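Local coordinates for protein CSP3 (Bacillus subtilis, PDB 5FIG) that probably stores copper in the cytosol, binding Cu(I) with high capacity inside an all-helical bundle and so protecting the bacterium against copper toxicity, at residues Ala7-Cys12 and Thr98-Cys103; His34-Cys38 and His84-Cys89; Cys74-Thr79 and Cys92-Phe97. All coordinates share one frame; numbering follows the deposited sequence. Where two conformers were deposited one is given.

Contact 1 of 3, residues Ala7-Cys12 and Thr98-Cys103; sequences ACIEAC and TCAEQC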
loop_
_atom_site.group_PDB
_atom_site.type_symbol
_atom_site.label_atom_id
_atom_site.label_comp_id
_atom_site.label_asym_id
_atom_site.label_seq_id
_atom_site.Cartn_x
_atom_site.Cartn_y
_atom_site.Cartn_z
ATOM N N ALA B 7 -9.208 -16.437 -10.140
ATOM C CA ALA B 7 -8.780 -17.389 -9.117
ATOM C C ALA B 7 -7.558 -16.965 -8.287
ATOM O O ALA B 7 -7.456 -17.191 -7.047
ATOM C CB ALA B 7 -8.520 -18.773 -9.741
ATOM N N CYS B 8 -6.538 -16.408 -8.950
ATOM C CA CYS B 8 -5.349 -15.995 -8.272
ATOM C C CYS B 8 -5.676 -14.800 -7.355
ATOM O O CYS B 8 -5.189 -14.717 -6.217
ATOM C CB CYS B 8 -4.260 -15.563 -9.258
ATOM S SG CYS B 8 -2.699 -15.218 -8.509
ATOM N N ILE B 9 -6.466 -13.874 -7.880
ATOM C CA ILE B 9 -6.983 -12.768 -7.053
ATOM C C ILE B 9 -7.627 -13.285 -5.793
ATOM O O ILE B 9 -7.374 -12.799 -4.705
ATOM C CB ILE B 9 -7.890 -11.823 -7.853
ATOM C CG1 ILE B 9 -7.048 -11.034 -8.868
ATOM C CG2 ILE B 9 -8.658 -10.866 -6.932
ATOM C CD1 ILE B 9 -7.845 -10.409 -9.997
ATOM N N GLU B 10 -8.518 -14.244 -5.938
ATOM C CA GLU B 10 -9.162 -14.808 -4.766
ATOM C C GLU B 10 -8.218 -15.403 -3.772
ATOM O O GLU B 10 -8.428 -15.273 -2.586
ATOM C CB GLU B 10 -10.144 -15.884 -5.191
ATOM C CG GLU B 10 -11.149 -16.357 -4.157
ATOM C CD GLU B 10 -12.087 -15.274 -3.683
ATOM O OE1 GLU B 10 -12.031 -14.132 -4.214
ATOM O OE2 GLU B 10 -12.949 -15.561 -2.830
ATOM N N ALA B 11 -7.251 -16.155 -4.267
ATOM C CA ALA B 11 -6.225 -16.717 -3.371
ATOM C C ALA B 11 -5.402 -15.667 -2.655
ATOM O O ALA B 11 -5.100 -15.816 -1.467
ATOM C CB ALA B 11 -5.329 -17.654 -4.114
ATOM N N CYS B 12 -5.068 -14.582 -3.351
ATOM C CA CYS B 12 -4.355 -13.465 -2.726
ATOM C C CYS B 12 -5.223 -12.781 -1.658
ATOM O O CYS B 12 -4.739 -12.449 -0.545
ATOM C CB CYS B 12 -3.933 -12.412 -3.760
ATOM S SG CYS B 12 -2.599 -12.951 -4.835
ATOM N N THR B 98 -1.260 -21.961 -0.858
ATOM C CA THR B 98 -2.206 -21.899 -1.943
ATOM C C THR B 98 -1.966 -20.699 -2.821
ATOM O O THR B 98 -2.058 -20.767 -4.034
ATOM C CB THR B 98 -3.647 -21.906 -1.366
ATOM O OG1 THR B 98 -3.851 -23.182 -0.768
ATOM C CG2 THR B 98 -4.674 -21.646 -2.463
ATOM N N CYS B 99 -1.764 -19.556 -2.172
ATOM C CA CYS B 99 -1.523 -18.337 -2.886
ATOM C C CYS B 99 -0.216 -18.440 -3.702
ATOM O O CYS B 99 -0.216 -18.046 -4.853
ATOM C CB CYS B 99 -1.493 -17.174 -1.923
ATOM S SG CYS B 99 -1.369 -15.605 -2.771
ATOM N N ALA B 100 0.833 -19.002 -3.122
ATOM C CA ALA B 100 2.073 -19.157 -3.860
ATOM C C ALA B 100 1.930 -19.979 -5.116
ATOM O O ALA B 100 2.378 -19.572 -6.165
ATOM C CB ALA B 100 3.141 -19.765 -2.977
ATOM N N GLU B 101 1.189 -21.091 -5.030
ATOM C CA GLU B 101 0.941 -21.866 -6.193
ATOM C C GLU B 101 0.128 -21.171 -7.274
ATOM O O GLU B 101 0.452 -21.228 -8.437
ATOM C CB GLU B 101 0.288 -23.174 -5.765
ATOM C CG GLU B 101 0.005 -24.107 -6.922
ATOM C CD GLU B 101 1.199 -25.004 -7.301
ATOM O OE1 GLU B 101 2.336 -24.928 -6.815
ATOM O OE2 GLU B 101 1.031 -25.791 -8.191
ATOM N N GLN B 102 -0.904 -20.413 -6.876
ATOM C CA GLN B 102 -1.668 -19.688 -7.859
ATOM C C GLN B 102 -0.822 -18.587 -8.511
ATOM O O GLN B 102 -0.958 -18.291 -9.702
ATOM C CB GLN B 102 -2.911 -19.058 -7.199
ATOM C CG GLN B 102 -4.010 -20.077 -6.876
ATOM C CD GLN B 102 -4.874 -20.460 -8.076
ATOM O OE1 GLN B 102 -4.878 -19.822 -9.115
ATOM N NE2 GLN B 102 -5.475 -21.590 -7.995
ATOM N N CYS B 103 -0.039 -17.913 -7.685
ATOM C CA CYS B 103 0.843 -16.823 -8.203
ATOM C C CYS B 103 1.904 -17.368 -9.156
ATOM O O CYS B 103 2.224 -16.697 -10.144
ATOM C CB CYS B 103 1.469 -16.059 -7.039
ATOM S SG CYS B 103 0.298 -14.895 -6.292
#

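Contact 2 of 3, residues His34-Cys38 and His84-Cys89; sequences HLSGC and HDHDHC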
loop_
_atom_site.group_PDB
_atom_site.type_symbol
_atom_site.label_atom_id
_atom_site.label_comp_id
_atom_site.label_asym_id
_atom_site.label_seq_id
_atom_site.Cartn_x
_atom_site.Cartn_y
_atom_site.Cartn_z
ATOM N N HIS B 34 8.951 -15.684 20.373
ATOM C CA HIS B 34 8.974 -16.783 19.348
ATOM C C HIS B 34 8.072 -16.626 18.112
ATOM O O HIS B 34 8.254 -17.330 17.108
ATOM C CB HIS B 34 8.644 -18.134 20.019
ATOM C CG HIS B 34 7.326 -18.144 20.742
ATOM N ND1 HIS B 34 6.142 -18.517 20.141
ATOM C CD2 HIS B 34 7.024 -17.927 22.051
ATOM C CE1 HIS B 34 5.161 -18.482 21.032
ATOM N NE2 HIS B 34 5.668 -18.130 22.199
ATOM N N LEU B 35 7.127 -15.695 18.161
ATOM C CA LEU B 35 6.294 -15.403 17.004
ATOM C C LEU B 35 6.757 -14.175 16.205
ATOM O O LEU B 35 6.096 -13.823 15.215
ATOM C CB LEU B 35 4.847 -15.216 17.447
ATOM C CG LEU B 35 4.209 -16.420 18.115
ATOM C CD1 LEU B 35 2.849 -16.067 18.675
ATOM C CD2 LEU B 35 4.077 -17.568 17.126
ATOM N N SER B 36 7.887 -13.562 16.548
ATOM C CA SER B 36 8.244 -12.302 15.915
ATOM C C SER B 36 8.486 -12.453 14.408
ATOM O O SER B 36 8.077 -11.596 13.633
ATOM C CB SER B 36 9.410 -11.641 16.626
ATOM O OG SER B 36 10.591 -12.304 16.318
ATOM N N GLY B 37 9.068 -13.588 14.000
ATOM C CA GLY B 37 9.279 -13.871 12.581
ATOM C C GLY B 37 7.957 -14.012 11.826
ATOM O O GLY B 37 7.835 -13.536 10.679
ATOM N N CYS B 38 6.979 -14.690 12.424
ATOM C CA CYS B 38 5.634 -14.781 11.813
ATOM C C CYS B 38 4.959 -13.445 11.678
ATOM O O CYS B 38 4.369 -13.139 10.675
ATOM C CB CYS B 38 4.638 -15.536 12.680
ATOM S SG CYS B 38 4.998 -17.231 12.965
ATOM N N HIS B 84 4.375 -23.052 13.885
ATOM C CA HIS B 84 3.612 -22.752 15.083
ATOM C C HIS B 84 2.219 -23.329 14.998
ATOM O O HIS B 84 1.620 -23.339 13.943
ATOM C CB HIS B 84 3.565 -21.240 15.278
ATOM C CG HIS B 84 4.928 -20.633 15.385
ATOM N ND1 HIS B 84 5.643 -20.201 14.289
ATOM C CD2 HIS B 84 5.725 -20.443 16.459
ATOM C CE1 HIS B 84 6.813 -19.737 14.688
ATOM N NE2 HIS B 84 6.896 -19.900 15.995
ATOM N N ASP B 85 1.722 -23.813 16.131
ATOM C CA ASP B 85 0.447 -24.520 16.176
ATOM C C ASP B 85 -0.722 -23.772 16.854
ATOM O O ASP B 85 -1.723 -24.387 17.187
ATOM C CB ASP B 85 0.645 -25.905 16.828
ATOM C CG ASP B 85 -0.449 -26.904 16.425
ATOM O OD1 ASP B 85 -0.992 -26.823 15.301
ATOM O OD2 ASP B 85 -0.773 -27.769 17.230
ATOM N N HIS B 86 -0.619 -22.469 17.083
ATOM C CA HIS B 86 -1.840 -21.672 17.418
ATOM C C HIS B 86 -1.815 -20.325 16.722
ATOM O O HIS B 86 -1.022 -20.135 15.814
ATOM C CB HIS B 86 -2.143 -21.531 18.938
ATOM C CG HIS B 86 -3.619 -21.333 19.226
ATOM N ND1 HIS B 86 -4.178 -20.098 19.515
ATOM C CD2 HIS B 86 -4.658 -22.204 19.186
ATOM C CE1 HIS B 86 -5.483 -20.224 19.681
ATOM N NE2 HIS B 86 -5.797 -21.495 19.503
ATOM N N ASP B 87 -2.769 -19.454 17.062
ATOM C CA ASP B 87 -2.808 -18.038 16.653
ATOM C C ASP B 87 -3.080 -17.965 15.188
ATOM O O ASP B 87 -2.531 -17.074 14.513
ATOM C CB ASP B 87 -1.527 -17.287 17.027
ATOM C CG ASP B 87 -1.245 -17.342 18.494
ATOM O OD1 ASP B 87 -2.088 -16.836 19.266
ATOM O OD2 ASP B 87 -0.181 -17.885 18.890
ATOM N N HIS B 88 -3.878 -18.921 14.676
ATOM C CA HIS B 88 -4.224 -18.982 13.243
ATOM C C HIS B 88 -3.006 -19.278 12.335
ATOM O O HIS B 88 -3.079 -19.042 11.143
ATOM C CB HIS B 88 -4.894 -17.648 12.814
ATOM C CG HIS B 88 -5.764 -17.732 11.598
ATOM N ND1 HIS B 88 -6.974 -18.406 11.599
ATOM C CD2 HIS B 88 -5.631 -17.193 10.353
ATOM C CE1 HIS B 88 -7.540 -18.298 10.408
ATOM N NE2 HIS B 88 -6.759 -17.559 9.642
ATOM N N CYS B 89 -1.894 -19.763 12.894
ATOM C CA CYS B 89 -0.664 -19.940 12.115
ATOM C C CYS B 89 -0.728 -21.090 11.088
ATOM O O CYS B 89 -0.269 -20.934 9.964
ATOM C CB CYS B 89 0.526 -20.151 13.038
ATOM S SG CYS B 89 1.064 -18.694 13.948
#

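Contact 3 of 3, residues Cys74-Thr79 and Cys92-Phe97; sequences CEACGT and CAKACF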
loop_
_atom_site.group_PDB
_atom_site.type_symbol
_atom_site.label_atom_id
_atom_site.label_comp_id
_atom_site.label_asym_id
_atom_site.label_seq_id
_atom_site.Cartn_x
_atom_site.Cartn_y
_atom_site.Cartn_z
ATOM N N CYS B 74 4.983 -15.300 -0.045
ATOM C CA CYS B 74 3.984 -16.246 0.480
ATOM C C CYS B 74 4.637 -17.563 0.897
ATOM O O CYS B 74 4.306 -18.078 1.976
ATOM C CB CYS B 74 2.885 -16.578 -0.560
ATOM S SG CYS B 74 1.694 -15.266 -0.778
ATOM N N GLU B 75 5.533 -18.117 0.064
ATOM C CA GLU B 75 6.247 -19.384 0.382
ATOM C C GLU B 75 7.004 -19.206 1.726
ATOM O O GLU B 75 6.900 -20.006 2.655
ATOM C CB GLU B 75 7.181 -19.867 -0.835
ATOM C CG GLU B 75 6.379 -20.574 -1.892
ATOM C CD GLU B 75 7.193 -20.968 -3.106
ATOM O OE1 GLU B 75 8.424 -20.844 -3.070
ATOM O OE2 GLU B 75 6.585 -21.388 -4.120
ATOM N N ALA B 76 7.720 -18.097 1.881
ATOM C CA ALA B 76 8.448 -17.831 3.148
ATOM C C ALA B 76 7.544 -17.632 4.363
ATOM O O ALA B 76 7.857 -18.103 5.486
ATOM C CB ALA B 76 9.356 -16.613 3.010
ATOM N N CYS B 77 6.462 -16.881 4.179
ATOM C CA CYS B 77 5.504 -16.668 5.272
ATOM C C CYS B 77 4.889 -17.985 5.720
ATOM O O CYS B 77 4.746 -18.276 6.926
ATOM C CB CYS B 77 4.439 -15.694 4.835
ATOM S SG CYS B 77 3.400 -15.144 6.185
ATOM N N GLY B 78 4.501 -18.779 4.744
ATOM C CA GLY B 78 3.947 -20.136 5.038
ATOM C C GLY B 78 4.911 -21.006 5.785
ATOM O O GLY B 78 4.555 -21.713 6.729
ATOM N N THR B 79 6.183 -20.996 5.360
ATOM C CA THR B 79 7.219 -21.780 6.034
ATOM C C THR B 79 7.392 -21.368 7.502
ATOM O O THR B 79 7.484 -22.210 8.381
ATOM C CB THR B 79 8.558 -21.705 5.219
ATOM O OG1 THR B 79 8.315 -22.230 3.904
ATOM C CG2 THR B 79 9.671 -22.490 5.867
ATOM N N CYS B 92 -2.906 -19.850 8.290
ATOM C CA CYS B 92 -2.154 -18.888 7.535
ATOM C C CYS B 92 -1.178 -19.576 6.594
ATOM O O CYS B 92 -1.148 -19.268 5.434
ATOM C CB CYS B 92 -1.411 -17.946 8.473
ATOM S SG CYS B 92 -0.522 -16.679 7.597
ATOM N N ALA B 93 -0.472 -20.594 7.101
ATOM C CA ALA B 93 0.443 -21.363 6.253
ATOM C C ALA B 93 -0.239 -22.001 5.049
ATOM O O ALA B 93 0.230 -21.898 3.910
ATOM C CB ALA B 93 1.162 -22.419 7.069
ATOM N N LYS B 94 -1.373 -22.625 5.279
ATOM C CA LYS B 94 -2.123 -23.173 4.188
ATOM C C LYS B 94 -2.527 -22.158 3.117
ATOM O O LYS B 94 -2.406 -22.408 1.952
ATOM C CB LYS B 94 -3.381 -23.813 4.727
ATOM C CG LYS B 94 -4.211 -24.589 3.740
ATOM C CD LYS B 94 -5.341 -25.331 4.479
ATOM C CE LYS B 94 -5.962 -26.356 3.592
ATOM N NZ LYS B 94 -7.447 -26.260 3.645
ATOM N N ALA B 95 -3.077 -21.039 3.556
ATOM C CA ALA B 95 -3.485 -19.981 2.616
ATOM C C ALA B 95 -2.281 -19.437 1.880
ATOM O O ALA B 95 -2.384 -19.108 0.714
ATOM C CB ALA B 95 -4.233 -18.866 3.334
ATOM N N CYS B 96 -1.148 -19.320 2.575
ATOM C CA CYS B 96 0.085 -18.862 1.921
ATOM C C CYS B 96 0.543 -19.798 0.819
ATOM O O CYS B 96 0.911 -19.354 -0.268
ATOM C CB CYS B 96 1.197 -18.680 2.957
ATOM S SG CYS B 96 1.050 -17.240 3.986
ATOM N N PHE B 97 0.517 -21.080 1.089
ATOM C CA PHE B 97 0.976 -22.022 0.092
ATOM C C PHE B 97 0.040 -22.075 -1.109
ATOM O O PHE B 97 0.484 -22.208 -2.238
ATOM C CB PHE B 97 1.230 -23.381 0.714
ATOM C CG PHE B 97 2.384 -23.395 1.697
ATOM C CD1 PHE B 97 3.645 -22.948 1.338
ATOM C CD2 PHE B 97 2.216 -23.978 2.965
ATOM C CE1 PHE B 97 4.709 -23.013 2.239
ATOM C CE2 PHE B 97 3.274 -24.031 3.875
ATOM C CZ PHE B 97 4.507 -23.541 3.517
#

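Contact 1 of 3, residues Ala7-Cys12 and Thr98-Cys103
Gln102 reaches from helix 89-107 to lie against Ala7, Cys8 and Ala11 of helix 6-27, two antiparallel neighbours in the four-helix bundle of this copper storage protein. The segment axes approach to 8.7 Å at a signed crossing angle of -153°, close enough for short side chains to fill the interface. The Gln102 side chain can be followed atom by atom. Gln102 CB rests against Cys8, 4.1 Å from both Cys8 CA and Cys8 SG. With CG anti to the carbonyl carbon (chi1 -74°), the chain then runs beside Ala11, where Gln102 CG meets Ala11 CB at 3.9 Å. A bend at chi2 (-80°) brings the amide back toward the N-terminal side of helix 6-27, and Gln102 OE1 ends 3.8 Å from both Ala7 CB and Cys8 N. The glutamine thus lies along the more exposed margin of the joint.

Behind it is sulfur. Each helix contributes a Cys-X-X-X-Cys pair, Cys8 with Cys12 and Cys99 with Cys103, whose four-residue spacing puts both thiols on one side of the helix. Within each pair the two thiols take different torsions, SG standing anti to the backbone N in Cys8 and Cys99 and anti to the carbonyl carbon in Cys12 and Cys103, and these settings bring all four sulfurs together across the interface. Such pairs facing the core of a bundle are probably the Cu(I) ligands, as in other copper storage proteins; in this metal-free form the thiols simply pack together. Met56 and Val53 of helix 36-57 and Cys70 and Cys74 of helix 63-81 adjoin the group. The sulfurs make a zigzag: Cys8 SG to Cys103 SG is 3.7 Å, Cys103 SG to Cys12 SG is 3.8 Å, and Cys12 SG to Cys99 SG is 3.6 Å.

Contact 2 of 3, residues His34-Cys38 and His84-Cys89
His34 offers His84 both its backbone and the edge of its ring. His84 NE2 donates a weak hydrogen bond to His34 O, 3.1 Å long and bent to 122° at the hydrogen, while His34 ND1 lies 4.2 Å from His84 CD2, which sits near the plane of the His34 ring. Leu35 follows with a fork. Its CG is anti to the carbonyl carbon (chi1 -61°), and the two methyl groups part over the loop: Leu35 CD2 makes a CH-pi contact with one face of the His84 imidazole, 3.7 Å from the ring centroid, and Leu35 CD1 meets Asp87 OD2 at 3.5 Å.

The setting is one end of the four-helix bundle, where the start of helix 36-57 meets the loop joining helices 63-81 and 89-107. That loop closes with a type I' turn from His86 to Cys89, with His88 at the N-cap position of the last helix. With an alanine here in place of His84, Leu35 CD2 is likely to lose the ring face it rests on and His34 O its weak donor.

Cys38, deposited in two conformers and joined to Cys81 by a disulfide, approaches His84 from the same side as Leu35, in an oblique sulfur-aromatic contact. In one conformer Cys38 SG stands 3.3 Å from His84 ND1; ND1 itself makes a weak hydrogen bond with Glu80 O. On that same side of the imidazole, and in the same conformer, Cys38 SG also lies 4.3 Å from Cys89 SG.

Contact 3 of 3, residues Cys74-Thr79 and Cys92-Phe97
Phe97 lays its ring over Gly78, joining two consecutive antiparallel helices, 63-81 and 89-107, of the four-helix bundle. The segment axes come within 7.9 Å, crossing at -159°, and the backbones come into contact where Gly78 CA and Ala93 CA are 3.9 Å apart. Glycine makes this possible: a beta carbon at Gly78 would point at the partner helix and collide with Phe97 CZ.

The aromatic ring starts off to one side. With CG anti to the carbonyl carbon (chi1 -66°), it swings back until one face lies above the glycine, offset so that Gly78 CA makes a CH-pi contact 25° from the ring normal. The far end of the ring reaches further along the helix, with Phe97 CZ 3.4 Å from Gly78 C. Thr79 crosses Phe97 at about a right angle, its hydroxyl near the same end of the ring. The CB of Glu75 leads away from helix 89-107, and in one of its two conformers the carboxylate forms a salt bridge with Arg104; its carbonyl oxygen meets the ring obliquely.

Cys96 directs its CB toward helix 63-81, on the Gly78 side of the Phe97 ring. That CB packs against both Cys74 O, 3.3 Å away, and Gly78 CA, while Cys96 SG turns inward, 3.8 Å from Cys77 SG. Cys15 and Cys19 of helix 6-27 continue this thiol-lined interior.

Glu75 O accepts two hydrogen bonds, from Thr79 N and Thr79 OG1 on opposite faces of its plane; the Thr79 OG1 to Glu75 O bond is 2.9 Å.

How the contacts relate
Helix 89-107 ties the set together: it supplies one side of contacts 1 and 3, and contact 2 includes the loop that leads into it. Contacts 1 and 3 have centres 11 Å apart and touch, Cys99 SG lying 3.7 Å from Cys74 SG, so the cysteines of both belong to one thiol-lined interior, probably where Cu(I) is held when metal is present. Contact 2 lies toward the end of the bundle, its centre 12 Å from that of contact 3 and 22 Å from that of contact 1, on the other side of the chain's centre from contact 1. There, histidines join cysteines at the margin of the same core.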